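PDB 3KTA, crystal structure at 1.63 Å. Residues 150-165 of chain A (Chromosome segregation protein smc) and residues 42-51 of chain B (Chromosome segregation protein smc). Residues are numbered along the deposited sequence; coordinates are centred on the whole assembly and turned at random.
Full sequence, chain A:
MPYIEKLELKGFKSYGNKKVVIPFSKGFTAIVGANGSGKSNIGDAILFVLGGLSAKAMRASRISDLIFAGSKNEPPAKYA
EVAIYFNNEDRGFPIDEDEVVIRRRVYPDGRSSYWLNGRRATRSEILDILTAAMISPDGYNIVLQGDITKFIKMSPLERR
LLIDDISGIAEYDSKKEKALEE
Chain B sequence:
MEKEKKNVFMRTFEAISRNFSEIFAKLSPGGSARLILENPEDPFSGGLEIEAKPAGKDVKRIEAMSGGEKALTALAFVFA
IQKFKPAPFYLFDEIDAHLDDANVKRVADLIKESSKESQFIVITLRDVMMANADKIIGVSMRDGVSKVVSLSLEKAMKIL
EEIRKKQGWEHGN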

# COMPACT_ATOMS: atom_id res chain seq x y z
N LYS A 150 -7.60 8.01 4.60
CA LYS A 150 -6.86 8.35 5.82
C LYS A 150 -6.13 9.69 5.64
O LYS A 150 -5.96 10.46 6.59
CB LYS A 150 -5.86 7.26 6.23
CG LYS A 150 -4.73 7.00 5.23
CD LYS A 150 -3.77 5.91 5.74
CE LYS A 150 -2.92 5.33 4.61
NZ LYS A 150 -1.81 4.45 5.07
N PHE A 151 -5.68 9.95 4.42
CA PHE A 151 -4.92 11.16 4.12
C PHE A 151 -5.79 12.41 4.15
O PHE A 151 -5.30 13.51 4.36
CB PHE A 151 -4.21 11.02 2.78
CG PHE A 151 -3.21 9.91 2.75
CD1 PHE A 151 -1.98 10.06 3.38
CD2 PHE A 151 -3.50 8.71 2.12
CE1 PHE A 151 -1.05 9.02 3.37
CE2 PHE A 151 -2.58 7.68 2.11
CZ PHE A 151 -1.35 7.84 2.72
N ILE A 152 -7.09 12.24 3.93
CA ILE A 152 -7.97 13.41 4.02
C ILE A 152 -8.67 13.48 5.39
O ILE A 152 -9.19 14.53 5.76
CB ILE A 152 -8.93 13.55 2.80
CG1 ILE A 152 -9.77 12.30 2.59
CG2 ILE A 152 -8.14 13.86 1.52
CD1 ILE A 152 -11.03 12.24 3.43
N LYS A 153 -8.64 12.38 6.14
CA LYS A 153 -9.24 12.33 7.48
C LYS A 153 -8.28 12.81 8.58
O LYS A 153 -8.72 13.26 9.64
CB LYS A 153 -9.74 10.92 7.81
CG LYS A 153 -10.80 10.40 6.83
CD LYS A 153 -11.43 9.08 7.30
CE LYS A 153 -10.41 7.96 7.39
N MSE A 154 -6.98 12.71 8.32
CA MSE A 154 -5.96 13.11 9.30
C MSE A 154 -5.99 14.62 9.57
O MSE A 154 -6.42 15.40 8.72
CB MSE A 154 -4.55 12.66 8.87
CG MSE A 154 -4.05 13.21 7.52
SE MSE A 154 -2.24 12.60 7.04
CE MSE A 154 -2.50 10.68 7.26
N SER A 155 -5.57 15.02 10.76
CA SER A 155 -5.53 16.44 11.10
C SER A 155 -4.47 17.13 10.27
O SER A 155 -3.49 16.50 9.88
CB SER A 155 -5.20 16.65 12.58
OG SER A 155 -3.84 16.36 12.84
N PRO A 156 -4.65 18.44 10.01
CA PRO A 156 -3.59 19.21 9.36
C PRO A 156 -2.25 19.00 10.04
O PRO A 156 -1.22 18.94 9.38
CB PRO A 156 -4.07 20.65 9.54
CG PRO A 156 -5.56 20.54 9.50
CD PRO A 156 -5.87 19.25 10.22
N LEU A 157 -2.25 18.87 11.36
CA LEU A 157 -0.99 18.68 12.08
C LEU A 157 -0.34 17.33 11.73
O LEU A 157 0.85 17.28 11.45
CB LEU A 157 -1.19 18.83 13.59
CG LEU A 157 0.05 19.03 14.45
CD1 LEU A 157 1.02 20.05 13.86
CD2 LEU A 157 -0.39 19.48 15.84
N GLU A 158 -1.12 16.25 11.76
CA GLU A 158 -0.59 14.94 11.36
C GLU A 158 -0.07 15.00 9.93
O GLU A 158 0.95 14.40 9.59
CB GLU A 158 -1.64 13.83 11.49
CG GLU A 158 -1.16 12.50 10.90
CD GLU A 158 -2.00 11.31 11.31
OE1 GLU A 158 -1.69 10.19 10.85
OE2 GLU A 158 -2.95 11.48 12.11
N ARG A 159 -0.77 15.75 9.08
CA ARG A 159 -0.36 15.81 7.68
C ARG A 159 1.00 16.49 7.53
O ARG A 159 1.84 16.04 6.75
CB ARG A 159 -1.44 16.48 6.83
CG ARG A 159 -1.19 16.37 5.33
CD ARG A 159 -2.36 16.94 4.52
NE ARG A 159 -3.61 16.25 4.79
CZ ARG A 159 -4.64 16.78 5.45
NH1 ARG A 159 -4.57 18.02 5.91
NH2 ARG A 159 -5.74 16.07 5.64
N ARG A 160 1.26 17.55 8.30
CA ARG A 160 2.55 18.19 8.19
C ARG A 160 3.67 17.30 8.69
O ARG A 160 4.77 17.28 8.15
CB ARG A 160 2.58 19.53 8.93
CG ARG A 160 3.75 20.41 8.49
CD ARG A 160 4.34 21.18 9.68
NE ARG A 160 5.12 20.30 10.55
CZ ARG A 160 4.89 20.14 11.85
NH1 ARG A 160 3.91 20.81 12.44
NH2 ARG A 160 5.66 19.33 12.56
N LEU A 161 3.38 16.54 9.74
CA LEU A 161 4.38 15.66 10.31
C LEU A 161 4.84 14.59 9.31
O LEU A 161 6.00 14.18 9.32
CB LEU A 161 3.83 15.01 11.57
CG LEU A 161 3.85 16.00 12.73
CD1 LEU A 161 2.94 15.48 13.81
CD2 LEU A 161 5.28 16.16 13.22
N LEU A 162 3.92 14.16 8.45
CA LEU A 162 4.29 13.26 7.36
C LEU A 162 5.34 13.91 6.46
O LEU A 162 6.33 13.28 6.10
CB LEU A 162 3.04 12.84 6.57
CG LEU A 162 3.25 11.88 5.40
CD1 LEU A 162 4.05 10.66 5.83
CD2 LEU A 162 1.90 11.47 4.82
N ILE A 163 5.13 15.18 6.12
CA ILE A 163 6.12 15.90 5.33
C ILE A 163 7.44 16.11 6.08
O ILE A 163 8.52 15.99 5.50
CB ILE A 163 5.54 17.20 4.77
CG1 ILE A 163 4.28 16.87 3.96
CG2 ILE A 163 6.58 17.95 3.96
CD1 ILE A 163 4.46 15.72 2.95
N ASP A 164 7.38 16.39 7.39
CA ASP A 164 8.60 16.42 8.20
C ASP A 164 9.41 15.15 7.97
O ASP A 164 10.62 15.20 7.74
CB ASP A 164 8.27 16.46 9.69
CG ASP A 164 7.79 17.81 10.16
OD1 ASP A 164 7.43 18.65 9.31
OD2 ASP A 164 7.77 18.00 11.39
N ASP A 165 8.73 14.01 8.05
CA ASP A 165 9.37 12.71 7.89
C ASP A 165 10.02 12.57 6.51
O ASP A 165 11.18 12.20 6.40
CB ASP A 165 8.36 11.58 8.12
CG ASP A 165 9.02 10.22 8.16
OD1 ASP A 165 8.89 9.46 7.17
OD2 ASP A 165 9.67 9.90 9.17
N ASP B 42 6.40 30.07 10.37
CA ASP B 42 6.96 28.96 11.14
C ASP B 42 6.07 27.75 10.95
O ASP B 42 5.13 27.53 11.71
CB ASP B 42 7.06 29.30 12.63
CG ASP B 42 7.54 28.12 13.45
OD1 ASP B 42 8.19 27.22 12.88
OD2 ASP B 42 7.26 28.08 14.67
N PRO B 43 6.36 26.96 9.90
CA PRO B 43 5.50 25.85 9.49
C PRO B 43 5.39 24.86 10.63
O PRO B 43 4.35 24.24 10.84
CB PRO B 43 6.28 25.20 8.35
CG PRO B 43 7.22 26.24 7.86
CD PRO B 43 7.57 27.07 9.08
N PHE B 44 6.48 24.75 11.37
CA PHE B 44 6.56 23.81 12.47
C PHE B 44 5.61 24.18 13.61
O PHE B 44 5.45 23.40 14.56
CB PHE B 44 8.02 23.66 12.92
CG PHE B 44 8.97 23.33 11.78
CD1 PHE B 44 9.22 22.02 11.43
CD2 PHE B 44 9.56 24.33 11.03
CE1 PHE B 44 10.07 21.71 10.39
CE2 PHE B 44 10.41 24.02 9.96
CZ PHE B 44 10.68 22.72 9.66
N SER B 45 4.96 25.35 13.51
CA SER B 45 3.97 25.80 14.48
C SER B 45 2.53 25.57 14.04
O SER B 45 1.59 26.00 14.71
CB SER B 45 4.14 27.30 14.79
OG SER B 45 5.15 27.52 15.75
N GLY B 46 2.34 24.90 12.91
CA GLY B 46 1.01 24.75 12.35
C GLY B 46 0.90 23.49 11.51
O GLY B 46 1.87 22.75 11.37
N GLY B 47 -0.28 23.24 10.97
CA GLY B 47 -0.54 22.05 10.17
C GLY B 47 -0.40 22.28 8.68
O GLY B 47 0.05 23.33 8.22
N LEU B 48 -0.79 21.28 7.91
CA LEU B 48 -0.74 21.38 6.46
C LEU B 48 -2.12 21.05 5.93
O LEU B 48 -2.64 19.94 6.12
CB LEU B 48 0.35 20.44 5.91
CG LEU B 48 0.73 20.49 4.43
CD1 LEU B 48 2.06 19.80 4.21
CD2 LEU B 48 -0.35 19.86 3.57
N GLU B 49 -2.75 22.03 5.28
CA GLU B 49 -4.13 21.88 4.84
C GLU B 49 -4.20 21.55 3.37
O GLU B 49 -3.28 21.82 2.63
CB GLU B 49 -4.94 23.16 5.12
CG GLU B 49 -5.78 23.11 6.39
CD GLU B 49 -7.06 22.28 6.23
OE1 GLU B 49 -7.08 21.33 5.42
OE2 GLU B 49 -8.04 22.59 6.94
N ILE B 50 -5.32 20.96 2.96
CA ILE B 50 -5.60 20.73 1.55
C ILE B 50 -6.79 21.59 1.17
O ILE B 50 -7.79 21.60 1.88
CB ILE B 50 -5.94 19.25 1.28
CG1 ILE B 50 -4.73 18.37 1.58
CG2 ILE B 50 -6.39 19.06 -0.17
CD1 ILE B 50 -5.00 16.88 1.48
N GLU B 51 -6.66 22.33 0.08
CA GLU B 51 -7.77 23.09 -0.47
C GLU B 51 -8.01 22.69 -1.92
O GLU B 51 -7.15 22.89 -2.78
CB GLU B 51 -7.50 24.59 -0.37
CG GLU B 51 -8.48 25.45 -1.13
CD GLU B 51 -8.01 26.88 -1.26
OE1 GLU B 51 -7.58 27.28 -2.37
OE2 GLU B 51 -8.07 27.61 -0.24

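A helix can dock onto a neighbouring chain largely by satisfying that chain's backbone polar groups, and this contact between two SMC polypeptides is a compact example. The short helix that opens the chain A stretch contributes little directly: Ile152(A) reaches Ile50(B) only loosely, CG2 to CD1 at 4.4 Å. The carbonyl of Phe151(A) serves instead as an anchor for an arginine further on. After the turn at Met154(A), Ser155(A) caps the second helix, its OG accepting from Glu158(A) N at 2.9 Å.

The first turn of that helix lies against chain B. Pro156(A) O accepts from Leu48(B) N at 2.8 Å while also receiving the helical bond from Arg160(A) N at 3.0 Å, so one carbonyl serves both chains. Such closeness depends on Gly47(B), whose CA lies 3.3 Å from Pro156(A) O; a CB there would point toward the helix and clash with Pro156(A) CB and Leu157(A) N.

Two consecutive arginines extend the pattern. Arg159(A) donates from NH1 to Leu48(B) O at 2.7 Å, near the guanidinium plane, while its NE and NH2 bind Phe151(A) O at 3.2 and 2.9 Å. The group is thus held from both chains, with Ile50(B) CD1 over one face. Glu49(B) OE1 stays 4.2 Å from Arg159(A) NH1, too far for a salt bridge. Arg160(A) donates from NH1 to Gly46(B) O at 3.0 Å, again near the plane, and Phe44(B) C lies over one face.

One turn on, Ile163(A) CG1 packs against Leu48(B) CD1 at 3.7 Å. Asp164(A) then steadies Arg160(A) through a salt bridge made of two nearly linear hydrogen bonds, Arg160(A) NE to Asp164(A) OD1 at 3.1 Å and Arg160(A) NH2 to Asp164(A) OD2 at 2.8 Å, an arrangement that leaves NH1 to chain B.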